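Local coordinates for protein PHOX (PDB 4A9V) that acts as an alkaline phosphatase, probably cleaving phosphate monoesters at the complex iron-calcium cofactor of its beta-propeller, at residues G55-Q60 and D109-L114; I36-P41 and N566-S571; P148-G153 and T260-T265. All blocks are in the same frame, centred on the assembly; numbering follows the deposited sequence.

Interaction 1 (G55-Q60 and D109-L114)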
loop_
_atom_site.group_PDB
_atom_site.type_symbol
_atom_site.label_atom_id
_atom_site.label_comp_id
_atom_site.label_asym_id
_atom_site.label_seq_id
_atom_site.Cartn_x
_atom_site.Cartn_y
_atom_site.Cartn_z
ATOM N N GLY A 55 -0.976 25.943 10.471
ATOM C CA GLY A 55 0.321 25.331 10.730
ATOM C C GLY A 55 1.262 25.504 9.545
ATOM O O GLY A 55 0.837 25.499 8.391
ATOM N N THR A 56 2.546 25.660 9.828
ATOM C CA THR A 56 3.530 25.891 8.780
ATOM C C THR A 56 4.016 24.586 8.139
ATOM O O THR A 56 3.897 23.506 8.715
ATOM C CB THR A 56 4.742 26.658 9.321
ATOM O OG1 THR A 56 5.414 25.834 10.277
ATOM C CG2 THR A 56 4.312 27.969 9.973
ATOM N N ALA A 57 4.681 24.721 6.997
ATOM C CA ALA A 57 5.381 23.599 6.386
ATOM C C ALA A 57 6.441 23.037 7.320
ATOM O O ALA A 57 6.557 21.822 7.471
ATOM C CB ALA A 57 6.013 24.022 5.073
ATOM N N ALA A 58 7.214 23.917 7.947
ATOM C CA ALA A 58 8.268 23.470 8.848
ATOM C C ALA A 58 7.704 22.670 10.020
ATOM O O ALA A 58 8.290 21.677 10.439
ATOM C CB ALA A 58 9.071 24.658 9.355
ATOM N N ALA A 59 6.553 23.090 10.536
ATOM C CA ALA A 59 5.887 22.321 11.577
ATOM C C ALA A 59 5.443 20.956 11.067
ATOM O O ALA A 59 5.608 19.953 11.746
ATOM C CB ALA A 59 4.700 23.088 12.138
ATOM N N GLN A 60 4.889 20.908 9.861
ATOM C CA GLN A 60 4.395 19.647 9.332
ATOM C C GLN A 60 5.540 18.656 9.104
ATOM O O GLN A 60 5.345 17.449 9.251
ATOM C CB GLN A 60 3.599 19.866 8.045
ATOM C CG GLN A 60 3.024 18.588 7.445
ATOM C CD GLN A 60 2.006 17.905 8.338
ATOM O OE1 GLN A 60 0.857 18.324 8.436
ATOM N NE2 GLN A 60 2.429 16.839 8.992
ATOM N N ASP A 109 3.211 26.555 0.397
ATOM C CA ASP A 109 2.095 25.600 0.387
ATOM C C ASP A 109 2.532 24.249 -0.190
ATOM O O ASP A 109 2.119 23.195 0.297
ATOM C CB ASP A 109 0.906 26.124 -0.426
ATOM C CG ASP A 109 0.026 27.107 0.338
ATOM O OD1 ASP A 109 0.332 27.451 1.504
ATOM O OD2 ASP A 109 -0.964 27.571 -0.277
ATOM N N VAL A 110 3.330 24.272 -1.253
ATOM C CA VAL A 110 3.804 23.024 -1.862
ATOM C C VAL A 110 4.760 22.267 -0.933
ATOM O O VAL A 110 4.616 21.060 -0.731
ATOM C CB VAL A 110 4.478 23.293 -3.220
ATOM C CG1 VAL A 110 5.151 22.028 -3.734
ATOM C CG2 VAL A 110 3.450 23.801 -4.219
ATOM N N ARG A 111 5.654 23.000 -0.276
ATOM C CA ARG A 111 6.500 22.403 0.752
ATOM C C ARG A 111 5.671 21.753 1.859
ATOM O O ARG A 111 5.986 20.663 2.338
ATOM C CB ARG A 111 7.407 23.473 1.346
ATOM C CG ARG A 111 8.369 22.942 2.387
ATOM C CD ARG A 111 9.084 24.076 3.087
ATOM N NE ARG A 111 9.768 23.595 4.278
ATOM C CZ ARG A 111 10.372 24.385 5.156
ATOM N NH1 ARG A 111 10.351 25.700 4.994
ATOM N NH2 ARG A 111 10.991 23.861 6.204
ATOM N N LYS A 112 4.575 22.398 2.242
ATOM C CA LYS A 112 3.710 21.887 3.296
ATOM C C LYS A 112 3.003 20.591 2.873
ATOM O O LYS A 112 2.881 19.662 3.665
ATOM C CB LYS A 112 2.691 22.957 3.674
ATOM C CG LYS A 112 1.744 22.591 4.792
ATOM C CD LYS A 112 0.977 23.817 5.253
ATOM C CE LYS A 112 -0.246 23.441 6.057
ATOM N NZ LYS A 112 -0.952 24.639 6.589
ATOM N N ALA A 113 2.571 20.512 1.615
ATOM C CA ALA A 113 1.979 19.279 1.080
ATOM C C ALA A 113 3.012 18.156 1.038
ATOM O O ALA A 113 2.731 17.037 1.458
ATOM C CB ALA A 113 1.383 19.526 -0.302
ATOM N N LEU A 114 4.206 18.448 0.543
ATOM C CA LEU A 114 5.262 17.438 0.506
ATOM C C LEU A 114 5.631 16.961 1.916
ATOM O O LEU A 114 5.936 15.782 2.125
ATOM C CB LEU A 114 6.492 18.011 -0.200
ATOM C CG LEU A 114 6.406 17.963 -1.726
ATOM C CD1 LEU A 114 7.310 19.009 -2.353
ATOM C CD2 LEU A 114 6.760 16.585 -2.254
#

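Interaction 2 (I36-P41 and N566-S571). With EDO (1,2-ethanediol), chain J.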
loop_
_atom_site.group_PDB
_atom_site.type_symbol
_atom_site.label_atom_id
_atom_site.label_comp_id
_atom_site.label_asym_id
_atom_site.label_seq_id
_atom_site.Cartn_x
_atom_site.Cartn_y
_atom_site.Cartn_z
ATOM N N ILE A 36 -2.528 7.688 17.311
ATOM C CA ILE A 36 -1.911 8.918 16.822
ATOM C C ILE A 36 -2.707 9.396 15.613
ATOM O O ILE A 36 -3.334 8.589 14.925
ATOM C CB ILE A 36 -0.415 8.707 16.457
ATOM C CG1 ILE A 36 0.283 10.036 16.147
ATOM C CG2 ILE A 36 -0.247 7.698 15.328
ATOM C CD1 ILE A 36 1.791 9.953 16.287
ATOM N N SER A 37 -2.748 10.710 15.415
ATOM C CA SER A 37 -3.461 11.319 14.297
ATOM C C SER A 37 -2.537 12.250 13.510
ATOM O O SER A 37 -1.594 12.829 14.056
ATOM C CB SER A 37 -4.655 12.142 14.798
ATOM O OG SER A 37 -5.598 11.350 15.495
ATOM N N TRP A 38 -2.906 12.479 12.256
ATOM C CA TRP A 38 -2.315 13.527 11.437
ATOM C C TRP A 38 -2.114 14.784 12.241
ATOM O O TRP A 38 -3.043 15.273 12.892
ATOM C CB TRP A 38 -3.209 13.811 10.233
ATOM C CG TRP A 38 -2.864 15.078 9.525
ATOM C CD1 TRP A 38 -1.617 15.505 9.083
ATOM C CD2 TRP A 38 -3.772 16.175 9.242
ATOM N NE1 TRP A 38 -1.699 16.764 8.554
ATOM C CE2 TRP A 38 -2.975 17.218 8.624
ATOM C CE3 TRP A 38 -5.131 16.364 9.402
ATOM C CZ2 TRP A 38 -3.536 18.416 8.219
ATOM C CZ3 TRP A 38 -5.682 17.578 9.015
ATOM C CH2 TRP A 38 -4.904 18.583 8.441
ATOM N N GLY A 39 -0.893 15.312 12.219
ATOM C CA GLY A 39 -0.594 16.593 12.841
ATOM C C GLY A 39 0.049 16.506 14.215
ATOM O O GLY A 39 0.520 17.518 14.731
ATOM N N GLN A 40 0.099 15.316 14.807
ATOM C CA GLN A 40 0.706 15.143 16.127
ATOM C C GLN A 40 2.191 15.490 16.074
ATOM O O GLN A 40 2.941 14.849 15.346
ATOM C CB GLN A 40 0.547 13.690 16.558
ATOM C CG GLN A 40 1.266 13.333 17.846
ATOM C CD GLN A 40 0.737 14.097 19.038
ATOM O OE1 GLN A 40 -0.474 14.150 19.263
ATOM N NE2 GLN A 40 1.641 14.690 19.810
ATOM N N PRO A 41 2.654 16.434 16.915
ATOM C CA PRO A 41 4.100 16.638 16.960
ATOM C C PRO A 41 4.831 15.401 17.464
ATOM O O PRO A 41 4.389 14.755 18.419
ATOM C CB PRO A 41 4.271 17.820 17.924
ATOM C CG PRO A 41 3.001 17.869 18.705
ATOM C CD PRO A 41 1.937 17.402 17.764
ATOM N N ASN A 566 -18.267 21.425 14.539
ATOM C CA ASN A 566 -17.659 21.929 13.315
ATOM C C ASN A 566 -16.179 21.591 13.232
ATOM O O ASN A 566 -15.384 22.344 12.663
ATOM C CB ASN A 566 -17.842 23.439 13.212
ATOM C CG ASN A 566 -17.939 23.913 11.778
ATOM O OD1 ASN A 566 -18.035 23.102 10.856
ATOM N ND2 ASN A 566 -17.769 25.213 11.571
ATOM N N GLY A 567 -15.838 20.395 13.691
ATOM C CA GLY A 567 -14.449 19.988 13.794
ATOM C C GLY A 567 -13.825 19.537 12.486
ATOM O O GLY A 567 -14.488 19.406 11.455
ATOM N N LYS A 568 -12.514 19.360 12.539
ATOM C CA LYS A 568 -11.721 18.915 11.407
ATOM C C LYS A 568 -11.376 17.436 11.602
ATOM O O LYS A 568 -10.798 17.056 12.623
ATOM C CB LYS A 568 -10.438 19.748 11.324
ATOM C CG LYS A 568 -9.507 19.330 10.201
ATOM C CD LYS A 568 -8.412 20.354 9.965
ATOM C CE LYS A 568 -8.949 21.602 9.287
ATOM N NZ LYS A 568 -7.875 22.587 8.988
ATOM N N PRO A 569 -11.800 16.572 10.667
ATOM C CA PRO A 569 -11.447 15.158 10.775
ATOM C C PRO A 569 -9.963 14.926 10.513
ATOM O O PRO A 569 -9.336 15.688 9.780
ATOM C CB PRO A 569 -12.296 14.508 9.683
ATOM C CG PRO A 569 -12.412 15.570 8.642
ATOM C CD PRO A 569 -12.437 16.887 9.375
ATOM N N ARG A 570 -9.398 13.925 11.180
ATOM C CA ARG A 570 -7.967 13.641 11.082
ATOM C C ARG A 570 -7.747 12.147 10.877
ATOM O O ARG A 570 -8.170 11.336 11.696
ATOM C CB ARG A 570 -7.239 14.095 12.349
ATOM C CG ARG A 570 -7.360 15.586 12.615
ATOM C CD ARG A 570 -6.984 15.933 14.043
ATOM N NE ARG A 570 -5.557 15.752 14.293
ATOM C CZ ARG A 570 -4.991 15.931 15.478
ATOM N NH1 ARG A 570 -5.750 16.211 16.532
ATOM N NH2 ARG A 570 -3.681 15.799 15.615
ATOM N N SER A 571 -7.017 11.796 9.822
ATOM C CA SER A 571 -6.545 10.426 9.639
ATOM C C SER A 571 -5.840 9.974 10.903
ATOM O O SER A 571 -5.066 10.732 11.500
ATOM C CB SER A 571 -5.571 10.350 8.463
ATOM O OG SER A 571 -6.218 10.619 7.233
HETATM C C1 EDO J . -10.556 25.154 7.529
HETATM O O1 EDO J . -9.980 24.601 8.719
HETATM C C2 EDO J . -9.774 24.684 6.303
HETATM O O2 EDO J . -8.502 24.161 6.723
HETATM O O HOH W 1 -2.159 16.154 18.121
#

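Interaction 3 (P148-G153 and T260-T265). With EDO (1,2-ethanediol), chain P; EDO (1,2-ethanediol), chain M.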
loop_
_atom_site.group_PDB
_atom_site.type_symbol
_atom_site.label_atom_id
_atom_site.label_comp_id
_atom_site.label_asym_id
_atom_site.label_seq_id
_atom_site.Cartn_x
_atom_site.Cartn_y
_atom_site.Cartn_z
ATOM N N PRO A 148 16.384 14.059 2.009
ATOM C CA PRO A 148 17.456 13.563 1.153
ATOM C C PRO A 148 17.584 12.041 1.203
ATOM O O PRO A 148 17.863 11.480 2.258
ATOM C CB PRO A 148 18.703 14.249 1.715
ATOM C CG PRO A 148 18.371 14.550 3.137
ATOM C CD PRO A 148 16.894 14.826 3.157
ATOM N N LEU A 149 17.395 11.393 0.056
ATOM C CA LEU A 149 17.459 9.937 -0.059
ATOM C C LEU A 149 18.532 9.528 -1.063
ATOM O O LEU A 149 18.993 10.331 -1.867
ATOM C CB LEU A 149 16.105 9.370 -0.519
ATOM C CG LEU A 149 15.071 9.008 0.539
ATOM C CD1 LEU A 149 14.758 10.111 1.529
ATOM C CD2 LEU A 149 13.786 8.509 -0.097
ATOM N N ARG A 150 18.891 8.252 -1.007
ATOM C CA ARG A 150 19.879 7.667 -1.906
ATOM C C ARG A 150 19.173 6.761 -2.904
ATOM O O ARG A 150 18.153 6.152 -2.584
ATOM C CB ARG A 150 20.896 6.839 -1.102
ATOM C CG ARG A 150 21.745 5.895 -1.944
ATOM C CD ARG A 150 22.810 5.198 -1.107
ATOM N NE ARG A 150 23.410 4.061 -1.803
ATOM C CZ ARG A 150 23.348 2.804 -1.371
ATOM N NH1 ARG A 150 22.711 2.516 -0.244
ATOM N NH2 ARG A 150 24.052 1.856 -1.982
ATOM N N ILE A 151 19.768 6.606 -4.081
ATOM C CA ILE A 151 19.313 5.630 -5.071
ATOM C C ILE A 151 20.369 4.542 -5.222
ATOM O O ILE A 151 21.553 4.857 -5.348
ATOM C CB ILE A 151 19.105 6.278 -6.454
ATOM C CG1 ILE A 151 18.223 7.523 -6.351
ATOM C CG2 ILE A 151 18.497 5.278 -7.420
ATOM C CD1 ILE A 151 18.129 8.299 -7.647
ATOM N N SER A 152 19.956 3.281 -5.137
ATOM C CA SER A 152 20.881 2.171 -5.304
ATOM C C SER A 152 20.323 1.148 -6.287
ATOM O O SER A 152 19.204 1.288 -6.789
ATOM C CB SER A 152 21.189 1.514 -3.955
ATOM O OG SER A 152 22.391 0.758 -4.021
ATOM N N GLY A 153 21.118 0.125 -6.581
ATOM C CA GLY A 153 20.711 -0.924 -7.512
ATOM C C GLY A 153 21.098 -0.561 -8.936
ATOM O O GLY A 153 21.772 0.443 -9.177
ATOM N N THR A 260 20.123 7.193 5.998
ATOM C CA THR A 260 19.572 7.704 4.750
ATOM C C THR A 260 18.840 6.587 4.013
ATOM O O THR A 260 19.453 5.589 3.636
ATOM C CB THR A 260 20.694 8.275 3.858
ATOM O OG1 THR A 260 21.319 9.372 4.531
ATOM C CG2 THR A 260 20.154 8.754 2.530
ATOM N N PRO A 261 17.519 6.731 3.825
ATOM C CA PRO A 261 16.775 5.688 3.125
ATOM C C PRO A 261 17.223 5.538 1.680
ATOM O O PRO A 261 17.789 6.463 1.086
ATOM C CB PRO A 261 15.322 6.172 3.206
ATOM C CG PRO A 261 15.300 7.100 4.385
ATOM C CD PRO A 261 16.632 7.787 4.339
ATOM N N VAL A 262 16.956 4.352 1.137
ATOM C CA VAL A 262 17.521 3.938 -0.142
ATOM C C VAL A 262 16.421 3.445 -1.077
ATOM O O VAL A 262 15.698 2.499 -0.758
ATOM C CB VAL A 262 18.541 2.801 0.040
ATOM C CG1 VAL A 262 19.179 2.459 -1.297
ATOM C CG2 VAL A 262 19.601 3.175 1.064
ATOM N N LYS A 263 16.347 4.043 -2.264
ATOM C CA LYS A 263 15.460 3.555 -3.320
ATOM C C LYS A 263 16.089 2.350 -4.003
ATOM O O LYS A 263 17.202 2.426 -4.528
ATOM C CB LYS A 263 15.158 4.661 -4.325
ATOM C CG LYS A 263 14.622 5.924 -3.662
ATOM C CD LYS A 263 13.573 6.649 -4.489
ATOM C CE LYS A 263 13.052 7.863 -3.740
ATOM N NZ LYS A 263 11.929 8.544 -4.441
ATOM N N ARG A 264 15.389 1.222 -3.955
ATOM C CA ARG A 264 15.942 -0.062 -4.371
ATOM C C ARG A 264 15.510 -0.362 -5.812
ATOM O O ARG A 264 14.474 -0.982 -6.056
ATOM C CB ARG A 264 15.485 -1.166 -3.415
ATOM C CG ARG A 264 16.014 -0.995 -2.000
ATOM C CD ARG A 264 17.529 -1.122 -1.937
ATOM N NE ARG A 264 18.026 -1.065 -0.567
ATOM C CZ ARG A 264 19.312 -1.020 -0.235
ATOM N NH1 ARG A 264 20.247 -1.096 -1.171
ATOM N NH2 ARG A 264 19.658 -0.908 1.033
ATOM N N THR A 265 16.302 0.095 -6.777
ATOM C CA THR A 265 15.886 0.035 -8.171
ATOM C C THR A 265 15.802 -1.386 -8.744
ATOM O O THR A 265 15.115 -1.594 -9.744
ATOM C CB THR A 265 16.724 0.943 -9.096
ATOM O OG1 THR A 265 18.084 0.489 -9.148
ATOM C CG2 THR A 265 16.663 2.395 -8.634
HETATM C C1 EDO P . 24.022 0.245 -6.320
HETATM O O1 EDO P . 24.582 0.807 -7.582
HETATM C C2 EDO P . 23.585 -1.200 -6.564
HETATM O O2 EDO P . 24.722 -2.065 -6.702
HETATM C C1 EDO M . 17.970 1.001 5.012
HETATM O O1 EDO M . 18.596 0.132 5.962
HETATM C C2 EDO M . 18.374 0.577 3.604
HETATM O O2 EDO M . 19.414 -0.406 3.693
HETATM O O HOH W 2 22.929 -0.811 -0.182
#

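Interaction 1 (G55-Q60 and D109-L114)
Two backbone carbonyls grip Lys112 NZ: Gly55 O across the contact and Leu97 O from helix 94-97. The bond to Gly55 O is short, 2.7 Å, and the ammonium lies in the plane of that carbonyl, with a C=O...N angle of 150°. An almost fully stretched side chain brings it there: CG is anti to the backbone N and nothing bends beyond it, so the chain runs alongside Gly55-Ala57, its CD 3.6 Å from Gly55 O. Arg111, the preceding residue, starts with the same first torsion but leaves helix 107-115 in another direction. The methyl of Ala57 sits against the backbone and CB of Lys112 and along the aliphatic part of Arg111, its CB 3.6 Å from Lys112 N and 3.7 Å from Arg111 CD. The Arg111 guanidinium then turns one face, near its rim, toward Ala58 N, while NH2 passes 3.8 Å from Ala58 CB; its charge is met by Glu61 and Glu108. Gln60 CG, anti to its backbone N, lies 3.9 Å from Lys112 O; a bend at chi2 then turns the amide away to Trp38 NE1 (at OE1) and Phe64 O (at NE2). Thr56 faces away from helix 107-115 and caps its own helix instead. With chi1 at 65°, its OG1 accepts from Ala59 N at 3.0 Å, the bond 158° at the hydrogen. The result is a classic threonine N-cap on the short helix 57-60, whose first turn packs through small alanine side chains against helix 107-115, in the connections outside the propeller's strands.

Interaction 2 (I36-P41 and N566-S571)
A single carbonyl oxygen, Trp38 O, takes two hydrogen bonds from one guanidinium. Arg570 comes side-on, with NE at 2.9 Å and NH2 at 2.8 Å from Trp38 O, and the oxygen lies in the guanidinium plane. The two donors use it differently: NE sits nearly along the C=O axis, whereas NH2 stands well above the carbonyl plane. A bend at chi3 (69°) swings the group round so that one face, toward its rim, rests on Ser37 CB, while the backbone of Gln40 meets its edge. Water 1 extends the grip, accepting from NH2 and donating to Gln40 OE1; on the far nitrogen, NH1 pairs with Glu562. The carbonyl is presented by a type II turn from Ser37 to Gln40, with Gly39 at its third position and positive phi. Trp38 has CG anti to its backbone N, and its indole plane stands 77° from the guanidinium. Arg570 CG lies 4.0 Å from Trp38 CE3, and Lys568, running obliquely to the indole, brings CD to 4.0 Å from Trp38 CZ3. Lys568 NZ continues to both hydroxyls of an ethanediol and to the carbonyls of Pro51 and Tyr96. Backbone joins backbone at Trp38 N, which donates to Ser571 O at 2.9 Å in a nearly straight bond (167°). That bond carries on from the antiparallel pairing of strands 30-37 and 572-578, the N-terminal strand completing a sheet of C-terminal strands, as in the "velcro" ring closure of beta-propellers.

Interaction 3 (P148-G153 and T260-T265)
Arg150 and Val262 lie side by side and point the same way, so that the extended arginine carries its NH1 to 3.4 Å from Val262 CG2. From the next position along on the same face, Arg264 folds back at chi2 (-65°) and spreads its guanidinium over Val262 CG1, which lies 3.6 Å from the plane, beneath its centre. In the conformers described here, Ser152 CB meets one face of the Arg150 guanidinium near the rim and also presses tightly on Val262 CG1. The two cations come close, NH1 of Arg150 being 4.5 Å from NH1 of Arg264, but Asp320 pairs with Arg264 NH1 and is hydrogen-bonded to Ser152 OG, and Glu251 holds Arg264 NE; this acidic company probably eases the repulsion. Water 2 bridges the pair, accepting from Arg264 NH1 and weakly from Arg150 NH1. Strands 148-152 and 262-264 run parallel, an exception in a propeller sheet whose other neighbouring strands are antiparallel. Arg150 uses both backbone groups, its N to Pro261 O (3.0 Å) and its O from Lys263 N (2.8 Å), and Ser152 N then reaches Lys263 O almost straight, at 171°. At the start of the pairing Leu149 crosses Pro261 at about a right angle, its CD2 against Lys263 CE; the lysine ammonium runs on to Glu193. Where the pairing ends, Thr265 grips Ser152 O twice, through its N and through OG1 at 2.7 Å, the latter on a carbonyl lone pair. With OG1 in the crowded position between backbone N and carbonyl carbon (chi1 65°), Thr265 CG2 lies across Ile151 CG2, 3.6 Å away.

How the interactions relate
Interactions 1 and 2 are neighbours, their centres about 15 Å apart, and they touch: Gln60 OE1 lies 3.0 Å from Trp38 NE1, a probable hydrogen bond that ties the capped helix to the turn after strand 30-37. Interaction 3 stands apart, about 23 Å from interaction 1 and about 30 Å from interaction 2 between centres, and it makes contact with neither. Interaction 2 joins segments near the two chain ends, and the other contacts fall within the sequence it spans. It also comes nearest the metals: the side chain of Ser571 is about 8 Å from that of Glu532, which with Asp494 holds a lithium ion. Interactions 1 and 3 lie away from the iron-calcium site.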